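MNMC2 (Aquifex aeolicus, PDB 3VYW) methylates the wobble uridine of tRNA as an S-adenosylmethionine-dependent methyltransferase, working without the oxidase domain to which such enzymes are usually fused. Local coordinates at residues Gly45-Asp50 with Ile59-Gly64; Lys96-Leu101 with Pro123-Glu128; Val103-Gly108 with Lys138-Leu143; Gly220-Tyr225 with Thr255-Lys260. All blocks are in the same frame, centred on the assembly; numbering follows the deposited sequence.

Contacts 2 and 4 both lie in the mixed sheet of the methyltransferase core, their centres about 18 Å apart; strand 187-192 runs between strands 97-103 and 220-224. Contact 3 continues contact 2: its loops follow strands 97-103 and 126-133, so the segments of the two contacts alternate along the chain, and it carries the bound S-adenosylmethionine. Contact 1, first in sequence, belongs to a separate small antiparallel sheet; its centre is about 13 Å from that of contact 3, and I48 touches P141 between them. Contact 4 comes last, its centre about 27 Å from that of contact 1, on the opposite side of the chain's centre. The cofactor thus sits where the core sheet meets the hairpin.

Contact 1 of 4, residues Gly45-Asp50 with Ile59-Gly64; sequences GQEIAD and IHKTYG
K61 follows strand 56-60 and folds back along G45. Its CB rests 3.5 Å from G45 O, CG stays beside the same oxygen, and CD lies 3.7 Å from G45 C. Bends at chi2 (140°) and chi3 (95°) carry the chain across this peptide and, at about a right angle, across E47: CD also comes to E47 OE2, with CE only a little farther. The tip, K61 NZ, remains 4.2 Å from E47 OE2, opposite charges too far apart for a salt bridge. A side chain at G45 would press on the preceding carbonyl oxygen and approach K61 NZ.

The backbone ladder beside it is that of a beta hairpin, strand 46-50 pairing antiparallel with strand 56-60. E47 and I59 form a hydrogen-bonded pair: I59 N reaches E47 O at 2.7 Å, and E47 N returns a bond to I59 O, both donors lying in the carbonyl plane. K61 N extends the ladder to G45 O at 3.0 Å, from above the carbonyl plane. On the side of E47, I59 CG1 packs against A49 CB at 4.0 Å. The turn after strand 56-60 brings Y63 to the S-adenosylmethionine pocket, where it touches the ligand.

The opposite side holds Q46 and H60, a non-hydrogen-bonded pair whose side chains point the same way, amide and ring planes 59° apart. G45 O lies over one face of the imidazole near its rim, and Y63 CD1 covers the centre of the other, 3.4 Å above the plane. H60 NE2 is hydrogen-bonded to E135 OE2, while Q46 NE2 makes a weak bond to the other oxygen of that carboxylate.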
# COMPACT_ATOMS: atom_id res chain seq x y z
N GLY A 45 -5.14 -11.07 14.65
CA GLY A 45 -4.19 -10.66 15.65
C GLY A 45 -2.81 -10.35 15.16
O GLY A 45 -2.54 -10.42 14.01
N GLN A 46 -1.94 -9.95 16.06
CA GLN A 46 -0.61 -9.54 15.69
C GLN A 46 0.41 -10.10 16.65
O GLN A 46 0.11 -10.37 17.77
CB GLN A 46 -0.50 -8.04 15.69
CG GLN A 46 -1.39 -7.34 14.70
CD GLN A 46 -2.75 -7.08 15.25
OE1 GLN A 46 -2.89 -6.68 16.37
NE2 GLN A 46 -3.75 -7.33 14.46
N GLU A 47 1.62 -10.27 16.17
CA GLU A 47 2.71 -10.77 16.95
C GLU A 47 3.86 -9.84 16.84
O GLU A 47 4.13 -9.36 15.77
CB GLU A 47 3.17 -12.07 16.36
CG GLU A 47 2.94 -13.27 17.22
CD GLU A 47 3.08 -14.53 16.42
OE1 GLU A 47 4.19 -14.79 15.92
OE2 GLU A 47 2.08 -15.23 16.30
N ILE A 48 4.53 -9.59 17.93
CA ILE A 48 5.65 -8.69 17.93
C ILE A 48 6.90 -9.28 17.29
O ILE A 48 7.18 -10.42 17.48
CB ILE A 48 5.93 -8.20 19.36
CG1 ILE A 48 5.77 -6.71 19.42
CG2 ILE A 48 7.32 -8.54 19.78
CD1 ILE A 48 6.98 -5.98 18.93
N ALA A 49 7.63 -8.51 16.51
CA ALA A 49 8.82 -9.02 15.88
C ALA A 49 9.96 -8.04 15.73
O ALA A 49 9.75 -6.87 15.72
CB ALA A 49 8.47 -9.59 14.53
N ASP A 50 11.16 -8.57 15.62
CA ASP A 50 12.36 -7.80 15.41
C ASP A 50 12.55 -7.36 13.99
O ASP A 50 12.12 -8.00 13.08
CB ASP A 50 13.56 -8.64 15.75
CG ASP A 50 13.96 -8.53 17.17
OD1 ASP A 50 13.18 -8.03 17.96
OD2 ASP A 50 15.06 -8.96 17.50
N ILE A 59 3.80 -8.74 13.21
CA ILE A 59 3.35 -9.59 12.15
C ILE A 59 1.86 -9.64 12.24
O ILE A 59 1.35 -9.83 13.30
CB ILE A 59 3.83 -11.02 12.30
CG1 ILE A 59 5.32 -11.08 12.51
CG2 ILE A 59 3.46 -11.82 11.09
CD1 ILE A 59 6.11 -10.83 11.27
N HIS A 60 1.18 -9.47 11.13
CA HIS A 60 -0.24 -9.62 11.11
C HIS A 60 -0.59 -11.01 10.70
O HIS A 60 -0.23 -11.46 9.62
CB HIS A 60 -0.86 -8.59 10.19
CG HIS A 60 -2.32 -8.35 10.43
ND1 HIS A 60 -3.22 -9.30 10.34
CD2 HIS A 60 -3.00 -7.22 10.74
CE1 HIS A 60 -4.41 -8.82 10.58
NE2 HIS A 60 -4.28 -7.54 10.83
N LYS A 61 -1.25 -11.73 11.59
CA LYS A 61 -1.61 -13.12 11.43
C LYS A 61 -2.57 -13.45 10.32
O LYS A 61 -2.47 -14.47 9.73
CB LYS A 61 -2.12 -13.66 12.75
CG LYS A 61 -1.05 -14.15 13.68
CD LYS A 61 -1.33 -13.78 15.11
CE LYS A 61 -2.04 -14.89 15.87
NZ LYS A 61 -2.00 -14.63 17.32
N THR A 62 -3.53 -12.58 10.08
CA THR A 62 -4.41 -12.70 8.96
C THR A 62 -3.73 -12.56 7.60
O THR A 62 -3.96 -13.33 6.72
CB THR A 62 -5.52 -11.66 9.06
OG1 THR A 62 -6.13 -11.77 10.31
CG2 THR A 62 -6.55 -11.89 8.07
N TYR A 63 -2.95 -11.53 7.44
CA TYR A 63 -2.25 -11.30 6.22
C TYR A 63 -0.99 -12.09 6.09
O TYR A 63 -0.49 -12.30 5.02
CB TYR A 63 -1.93 -9.85 6.12
CG TYR A 63 -3.15 -9.03 6.03
CD1 TYR A 63 -3.65 -8.38 7.13
CD2 TYR A 63 -3.80 -8.90 4.85
CE1 TYR A 63 -4.77 -7.62 7.03
CE2 TYR A 63 -4.91 -8.15 4.76
CZ TYR A 63 -5.37 -7.51 5.85
OH TYR A 63 -6.48 -6.77 5.72
N GLY A 64 -0.51 -12.56 7.21
CA GLY A 64 0.73 -13.27 7.28
C GLY A 64 1.95 -12.49 6.90
O GLY A 64 2.83 -13.02 6.30

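Contact 2 of 4, residues Lys96-Leu101 with Pro123-Glu128; sequences KVIRIL and PKLRVE
One face of the R99 guanidinium is covered by V97 CG1, 3.9 Å above the plane and over its centre. The carboxylate of E128 reaches the same group obliquely, its plane turned 74° from that of the guanidinium. R99 NE and E128 OE1 are 2.8 Å apart and form a salt bridge, but the N-H points poorly at the oxygen (125°), so the hydrogen bond within it is weak. Both chains extend beyond CG and run side by side, with R99 CD also against OE1. An alanine at R99 would remove the salt-bridge partner of E128 and the flat group above V97, and would probably leave this carboxylate less well held.

These residues, with R126, share one face of a parallel strand pair, 97-101 with 126-128. The ladder tightens along its course: R126 N to K96 O is 3.3 Å, with the donor well above the carbonyl plane, whereas E128 N to I98 O and I100 N to E128 O measure 2.9 and 2.8 Å, with donors nearly along the C=O axis. On the reverse face the L125 side chain crosses that of I98 obliquely, CD2 to CG1 at 3.9 Å, and helices 88-94 and 109-121 cover the apolar layer. The latter connects the strands in a beta-alpha-beta unit of the Rossmann-like core.

R126 lies alongside V97 through its CD, but its guanidinium turns to E162 in a salt bridge and to G163 O. Acids and bases are therefore paired over one face, which would probably help E128 stay ionised beside R99, while the opposite face is held by apolar packing.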
# COMPACT_ATOMS: atom_id res chain seq x y z
N LYS A 96 5.22 25.88 2.01
CA LYS A 96 4.62 26.14 3.29
C LYS A 96 3.58 25.13 3.69
O LYS A 96 3.04 25.19 4.77
CB LYS A 96 4.03 27.54 3.28
CG LYS A 96 5.09 28.60 3.24
CD LYS A 96 4.57 29.93 3.73
CE LYS A 96 5.70 30.88 4.06
NZ LYS A 96 5.39 31.67 5.29
N VAL A 97 3.25 24.22 2.79
CA VAL A 97 2.38 23.14 3.14
C VAL A 97 2.73 21.92 2.36
O VAL A 97 3.01 22.00 1.21
CB VAL A 97 0.94 23.52 2.89
CG1 VAL A 97 0.01 22.44 3.38
CG2 VAL A 97 0.67 24.80 3.62
N ILE A 98 2.71 20.77 3.01
CA ILE A 98 2.89 19.53 2.34
C ILE A 98 1.71 18.65 2.67
O ILE A 98 1.35 18.54 3.79
CB ILE A 98 4.17 18.86 2.81
CG1 ILE A 98 5.36 19.47 2.11
CG2 ILE A 98 4.17 17.40 2.46
CD1 ILE A 98 5.46 19.05 0.68
N ARG A 99 1.13 18.03 1.66
CA ARG A 99 0.04 17.12 1.87
C ARG A 99 0.37 15.67 1.57
O ARG A 99 0.82 15.34 0.52
CB ARG A 99 -1.13 17.53 1.00
CG ARG A 99 -1.33 19.01 0.93
CD ARG A 99 -2.76 19.33 0.62
NE ARG A 99 -3.10 20.71 0.90
CZ ARG A 99 -2.48 21.75 0.36
NH1 ARG A 99 -1.49 21.57 -0.47
NH2 ARG A 99 -2.86 22.97 0.68
N ILE A 100 0.12 14.80 2.53
CA ILE A 100 0.34 13.40 2.34
C ILE A 100 -0.92 12.58 2.44
O ILE A 100 -1.65 12.70 3.37
CB ILE A 100 1.29 12.86 3.38
CG1 ILE A 100 2.58 13.63 3.35
CG2 ILE A 100 1.54 11.39 3.15
CD1 ILE A 100 3.53 13.19 4.40
N LEU A 101 -1.13 11.73 1.47
CA LEU A 101 -2.20 10.78 1.48
C LEU A 101 -1.60 9.48 1.94
O LEU A 101 -0.74 8.97 1.32
CB LEU A 101 -2.74 10.63 0.07
CG LEU A 101 -4.21 10.52 -0.16
CD1 LEU A 101 -4.58 9.44 -1.14
CD2 LEU A 101 -4.89 10.29 1.14
N PRO A 123 11.29 23.87 9.90
CA PRO A 123 10.59 23.75 11.17
C PRO A 123 9.21 24.32 11.15
O PRO A 123 8.43 24.05 12.01
CB PRO A 123 11.44 24.58 12.10
CG PRO A 123 12.78 24.34 11.60
CD PRO A 123 12.69 24.24 10.11
N LYS A 124 8.92 25.14 10.16
CA LYS A 124 7.68 25.88 10.14
C LYS A 124 6.59 25.33 9.25
O LYS A 124 5.55 25.92 9.13
CB LYS A 124 7.99 27.31 9.77
CG LYS A 124 9.15 27.88 10.53
CD LYS A 124 8.69 28.96 11.49
CE LYS A 124 9.20 28.69 12.89
NZ LYS A 124 10.53 29.31 13.11
N LEU A 125 6.85 24.22 8.61
CA LEU A 125 5.98 23.62 7.63
C LEU A 125 4.67 23.11 8.15
O LEU A 125 4.62 22.43 9.12
CB LEU A 125 6.72 22.47 7.00
CG LEU A 125 6.15 21.92 5.72
CD1 LEU A 125 6.55 22.83 4.61
CD2 LEU A 125 6.77 20.56 5.54
N ARG A 126 3.60 23.40 7.47
CA ARG A 126 2.34 22.89 7.91
C ARG A 126 2.09 21.63 7.15
O ARG A 126 2.22 21.60 5.98
CB ARG A 126 1.26 23.91 7.64
CG ARG A 126 -0.10 23.54 8.17
CD ARG A 126 -1.14 23.69 7.08
NE ARG A 126 -2.42 23.14 7.47
CZ ARG A 126 -2.89 23.14 8.70
NH1 ARG A 126 -2.18 23.65 9.67
NH2 ARG A 126 -4.07 22.62 8.96
N VAL A 127 1.76 20.57 7.84
CA VAL A 127 1.61 19.31 7.18
C VAL A 127 0.21 18.78 7.23
O VAL A 127 -0.36 18.70 8.26
CB VAL A 127 2.55 18.28 7.77
CG1 VAL A 127 2.57 17.07 6.91
CG2 VAL A 127 3.93 18.84 7.87
N GLU A 128 -0.34 18.42 6.09
CA GLU A 128 -1.65 17.82 6.05
C GLU A 128 -1.60 16.33 5.75
O GLU A 128 -1.20 15.92 4.71
CB GLU A 128 -2.49 18.47 4.98
CG GLU A 128 -2.91 19.88 5.25
CD GLU A 128 -3.90 20.38 4.23
OE1 GLU A 128 -3.60 21.35 3.53
OE2 GLU A 128 -4.98 19.80 4.14

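Contact 3 of 4, residues Val103-Gly108 with Lys138-Leu143; sequences VGFGLG and KEFPIL. With SAM (S-adenosylmethionine), chain E.
The methionine end of S-adenosylmethionine is held by backbone atoms of the 103-108 loop: its amino N donates to G104 O at 2.8 Å, and L107 N donates to its carboxylate O at 3.0 Å. The ligand runs so close that a CB on G104 would collide with its O4' and one on G106 with its CA. F105 to G108 form a type II' turn, closed by G108 N to F105 O, and G108 is the N-cap of helix 109-121. This is the glycine-rich loop after the first strand of class I methyltransferases.

Behind the turn, F140 meets it with the edge of its ring. F140 CE2 lies 3.6 Å from G106 O, in the ring plane, and CD2 is 3.7 Å from L107 CA. The F105 and F140 side chains cross at about a right angle, CE2 to CE2 at 4.2 Å, and one face of the F105 ring rests against G108 CA. L107 CD1 touches P141 CD more loosely.

Further out, E133 OE2 binds G106 N while its OE1 binds the ligand, and H151 NE2 binds L107 O. Helix 148-157 packs on F140 through L155, helix 109-121 on P141 through Y109, and strand 56-60 lies against L107 and P141.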
# COMPACT_ATOMS: atom_id res chain seq x y z
N VAL A 103 -1.94 5.58 2.79
CA VAL A 103 -2.76 4.40 2.64
C VAL A 103 -2.33 3.33 3.61
O VAL A 103 -1.39 2.66 3.39
CB VAL A 103 -2.62 3.87 1.22
CG1 VAL A 103 -3.26 2.53 1.09
CG2 VAL A 103 -3.19 4.80 0.21
N GLY A 104 -3.05 3.20 4.71
CA GLY A 104 -2.74 2.28 5.77
C GLY A 104 -1.96 2.90 6.90
O GLY A 104 -0.78 2.97 6.84
N PHE A 105 -2.62 3.32 7.94
CA PHE A 105 -1.92 3.99 8.99
C PHE A 105 -0.89 3.12 9.65
O PHE A 105 0.18 3.56 9.95
CB PHE A 105 -2.88 4.51 10.04
CG PHE A 105 -2.19 5.16 11.16
CD1 PHE A 105 -1.74 6.42 11.04
CD2 PHE A 105 -1.94 4.48 12.30
CE1 PHE A 105 -1.09 7.02 12.05
CE2 PHE A 105 -1.28 5.07 13.32
CZ PHE A 105 -0.86 6.34 13.19
N GLY A 106 -1.22 1.87 9.87
CA GLY A 106 -0.33 0.93 10.47
C GLY A 106 0.12 1.29 11.85
O GLY A 106 -0.67 1.53 12.70
N LEU A 107 1.40 1.29 12.09
CA LEU A 107 1.92 1.71 13.36
C LEU A 107 2.30 3.15 13.33
O LEU A 107 2.73 3.69 14.29
CB LEU A 107 3.09 0.87 13.76
CG LEU A 107 2.97 -0.57 13.38
CD1 LEU A 107 4.26 -1.25 13.73
CD2 LEU A 107 1.86 -1.19 14.16
N GLY A 108 2.10 3.77 12.20
CA GLY A 108 2.38 5.16 12.03
C GLY A 108 3.80 5.52 11.72
O GLY A 108 4.16 6.63 11.83
N LYS A 138 -4.45 -0.25 19.45
CA LYS A 138 -4.36 0.44 20.72
C LYS A 138 -3.00 0.41 21.37
O LYS A 138 -2.72 1.20 22.23
CB LYS A 138 -5.35 -0.17 21.65
CG LYS A 138 -6.24 -1.15 20.94
CD LYS A 138 -7.49 -0.47 20.43
CE LYS A 138 -8.68 -1.40 20.57
NZ LYS A 138 -8.38 -2.41 21.61
N GLU A 139 -2.18 -0.54 21.00
CA GLU A 139 -0.83 -0.58 21.49
C GLU A 139 0.12 -0.61 20.33
O GLU A 139 -0.02 -1.40 19.46
CB GLU A 139 -0.60 -1.81 22.35
CG GLU A 139 -1.41 -1.84 23.61
CD GLU A 139 -1.00 -2.97 24.54
OE1 GLU A 139 -1.77 -3.29 25.45
OE2 GLU A 139 0.08 -3.54 24.36
N PHE A 140 1.09 0.28 20.32
CA PHE A 140 2.03 0.33 19.24
C PHE A 140 3.41 0.18 19.78
O PHE A 140 3.73 0.71 20.79
CB PHE A 140 1.96 1.66 18.51
CG PHE A 140 0.61 2.01 18.01
CD1 PHE A 140 -0.31 2.59 18.83
CD2 PHE A 140 0.26 1.78 16.72
CE1 PHE A 140 -1.53 2.93 18.38
CE2 PHE A 140 -0.97 2.11 16.26
CZ PHE A 140 -1.87 2.68 17.10
N PRO A 141 4.25 -0.55 19.08
CA PRO A 141 5.67 -0.57 19.35
C PRO A 141 6.18 0.79 19.03
O PRO A 141 5.81 1.33 18.05
CB PRO A 141 6.19 -1.54 18.33
CG PRO A 141 5.07 -2.41 18.04
CD PRO A 141 3.88 -1.54 18.08
N ILE A 142 7.01 1.34 19.89
CA ILE A 142 7.46 2.69 19.68
C ILE A 142 8.79 2.67 19.03
O ILE A 142 9.61 1.85 19.31
CB ILE A 142 7.55 3.48 20.97
CG1 ILE A 142 6.27 3.37 21.74
CG2 ILE A 142 7.78 4.93 20.68
CD1 ILE A 142 5.19 4.27 21.22
N LEU A 143 8.96 3.60 18.13
CA LEU A 143 10.19 3.72 17.41
C LEU A 143 11.30 4.11 18.35
O LEU A 143 11.10 4.83 19.28
CB LEU A 143 10.03 4.71 16.26
CG LEU A 143 9.28 4.26 15.01
CD1 LEU A 143 9.06 5.41 14.07
CD2 LEU A 143 9.99 3.17 14.27
N SAM E . 1.92 2.10 7.03
CA SAM E . 2.06 1.38 8.24
C SAM E . 3.23 2.00 8.89
O SAM E . 3.54 1.78 10.04
OXT SAM E . 3.87 2.80 8.26
CB SAM E . 2.13 -0.07 7.83
CG SAM E . 0.69 -0.52 7.54
SD SAM E . 0.46 -2.07 7.04
CE SAM E . 1.51 -2.39 5.84
C5' SAM E . -1.05 -2.27 6.38
C4' SAM E . -2.20 -1.49 7.03
O4' SAM E . -3.26 -1.36 6.11
C3' SAM E . -2.82 -2.17 8.24
O3' SAM E . -3.08 -1.21 9.24
C2' SAM E . -4.13 -2.69 7.73
O2' SAM E . -5.07 -2.74 8.77
C1' SAM E . -4.50 -1.66 6.72
N9 SAM E . -5.54 -2.09 5.75
C8 SAM E . -5.60 -3.20 5.06
N7 SAM E . -6.65 -3.24 4.27
C5 SAM E . -7.31 -2.14 4.45
C6 SAM E . -8.52 -1.54 3.91
N6 SAM E . -9.28 -2.15 3.02
N1 SAM E . -8.87 -0.36 4.35
C2 SAM E . -8.15 0.28 5.22
N3 SAM E . -7.06 -0.20 5.74
C4 SAM E . -6.58 -1.38 5.41

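Contact 4 of 4, residues Gly220-Tyr225 with Thr255-Lys260; sequences GYWVSY and TVASLK
The packing is tight where W222 faces A257 across an antiparallel strand pair. Their CB atoms are 3.9 Å apart, and the backbones bond both ways, W222 N reaching A257 O at 2.8 Å in the carbonyl plane and on a lone pair. With CG anti to the backbone N (chi1 176°), the indole sweeps along the strand until T255 CG2 meets its edge at CZ3, 3.9 Å away, near the ring plane. On the other face V256 CG1 fits between Y221 CD2, at 3.8 Å, and V223 CG1, at 4.2 Å; V223 and V256 lie side by side as a non-hydrogen-bonded pair.

At S224 one bond of the pair is longer, S224 N to T255 O at 3.3 Å, while T255 N still reaches S224 O. Their hydroxyls turn to other partners, S224 OG to H192 O and S226 N, T255 OG1 to S226 O and R232 NE. Beyond the other end of the pairing the chain opens to solvent: L259 is only partly covered and K260 is exposed. S258 closes the ladder before that point, its OG donating to G220 O at 3.0 Å from above the carbonyl plane and receiving A261 N. An alanine at S258 would lose both bonds and is likely to loosen the link between the strand end and G220.

In the mixed sheet, strand 220-224 lies between the parallel strand 187-192 and strand 253-258, which pairs in turn with 241-246. Helix 206-213 packs on W222 through L209, and helix 74-86 covers V223 with F82 and P85.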
# COMPACT_ATOMS: atom_id res chain seq x y z
N GLY A 220 2.93 15.46 -7.84
CA GLY A 220 3.08 14.58 -6.73
C GLY A 220 3.54 13.20 -7.12
O GLY A 220 3.36 12.78 -8.23
N TYR A 221 4.08 12.50 -6.15
CA TYR A 221 4.65 11.18 -6.27
C TYR A 221 3.89 10.12 -5.47
O TYR A 221 3.49 10.34 -4.37
CB TYR A 221 6.09 11.22 -5.79
CG TYR A 221 7.01 11.88 -6.76
CD1 TYR A 221 7.33 13.20 -6.64
CD2 TYR A 221 7.55 11.19 -7.80
CE1 TYR A 221 8.16 13.81 -7.53
CE2 TYR A 221 8.39 11.78 -8.69
CZ TYR A 221 8.69 13.10 -8.55
OH TYR A 221 9.52 13.67 -9.44
N TRP A 222 3.71 8.96 -6.07
CA TRP A 222 3.10 7.85 -5.43
C TRP A 222 4.15 6.84 -5.14
O TRP A 222 4.87 6.47 -6.02
CB TRP A 222 2.07 7.29 -6.36
CG TRP A 222 1.36 6.05 -5.94
CD1 TRP A 222 0.10 5.95 -5.47
CD2 TRP A 222 1.81 4.67 -6.03
NE1 TRP A 222 -0.24 4.68 -5.24
CE2 TRP A 222 0.74 3.87 -5.54
CE3 TRP A 222 2.97 4.06 -6.42
CZ2 TRP A 222 0.83 2.50 -5.46
CZ3 TRP A 222 3.05 2.69 -6.32
CH2 TRP A 222 2.01 1.94 -5.86
N VAL A 223 4.27 6.40 -3.91
CA VAL A 223 5.33 5.51 -3.54
C VAL A 223 4.90 4.24 -2.82
O VAL A 223 3.99 4.25 -2.04
CB VAL A 223 6.41 6.21 -2.70
CG1 VAL A 223 7.07 7.27 -3.51
CG2 VAL A 223 5.83 6.80 -1.46
N SER A 224 5.55 3.15 -3.12
CA SER A 224 5.33 1.93 -2.42
C SER A 224 6.56 1.08 -2.42
O SER A 224 7.38 1.20 -3.27
CB SER A 224 4.16 1.19 -3.03
OG SER A 224 3.93 0.01 -2.36
N TYR A 225 6.67 0.21 -1.45
CA TYR A 225 7.67 -0.81 -1.41
C TYR A 225 7.49 -1.84 -2.51
O TYR A 225 8.39 -2.50 -2.88
CB TYR A 225 7.69 -1.49 -0.05
CG TYR A 225 6.47 -2.28 0.17
CD1 TYR A 225 6.39 -3.56 -0.24
CD2 TYR A 225 5.38 -1.71 0.74
CE1 TYR A 225 5.26 -4.27 -0.08
CE2 TYR A 225 4.25 -2.42 0.91
CZ TYR A 225 4.20 -3.70 0.50
OH TYR A 225 3.08 -4.40 0.66
N THR A 255 8.37 1.15 -6.11
CA THR A 255 7.80 1.82 -7.23
C THR A 255 7.59 3.26 -6.94
O THR A 255 7.19 3.62 -5.89
CB THR A 255 6.52 1.14 -7.69
OG1 THR A 255 6.85 -0.10 -8.24
CG2 THR A 255 5.92 1.89 -8.77
N VAL A 256 7.91 4.09 -7.91
CA VAL A 256 7.70 5.50 -7.82
C VAL A 256 6.88 5.94 -8.99
O VAL A 256 7.17 5.59 -10.09
CB VAL A 256 9.01 6.25 -7.85
CG1 VAL A 256 8.83 7.63 -7.30
CG2 VAL A 256 10.05 5.52 -7.06
N ALA A 257 5.82 6.67 -8.74
CA ALA A 257 4.93 7.09 -9.79
C ALA A 257 4.60 8.56 -9.74
O ALA A 257 4.53 9.15 -8.71
CB ALA A 257 3.67 6.26 -9.76
N SER A 258 4.43 9.16 -10.88
CA SER A 258 3.89 10.48 -10.94
C SER A 258 3.17 10.66 -12.23
O SER A 258 3.54 10.11 -13.21
CB SER A 258 5.00 11.50 -10.83
OG SER A 258 4.49 12.78 -11.01
N LEU A 259 2.08 11.40 -12.22
CA LEU A 259 1.45 11.75 -13.45
C LEU A 259 2.30 12.63 -14.31
O LEU A 259 2.43 12.43 -15.47
CB LEU A 259 0.18 12.48 -13.15
CG LEU A 259 -0.83 11.65 -12.44
CD1 LEU A 259 -1.94 12.54 -11.95
CD2 LEU A 259 -1.37 10.65 -13.41
N LYS A 260 2.86 13.67 -13.72
CA LYS A 260 3.70 14.57 -14.48
C LYS A 260 5.11 14.86 -14.00
O LYS A 260 5.85 15.44 -14.73
CB LYS A 260 2.98 15.88 -14.72
CG LYS A 260 2.41 15.99 -16.11
CD LYS A 260 1.00 15.50 -16.15
CE LYS A 260 0.29 16.09 -17.34
NZ LYS A 260 -0.08 15.10 -18.36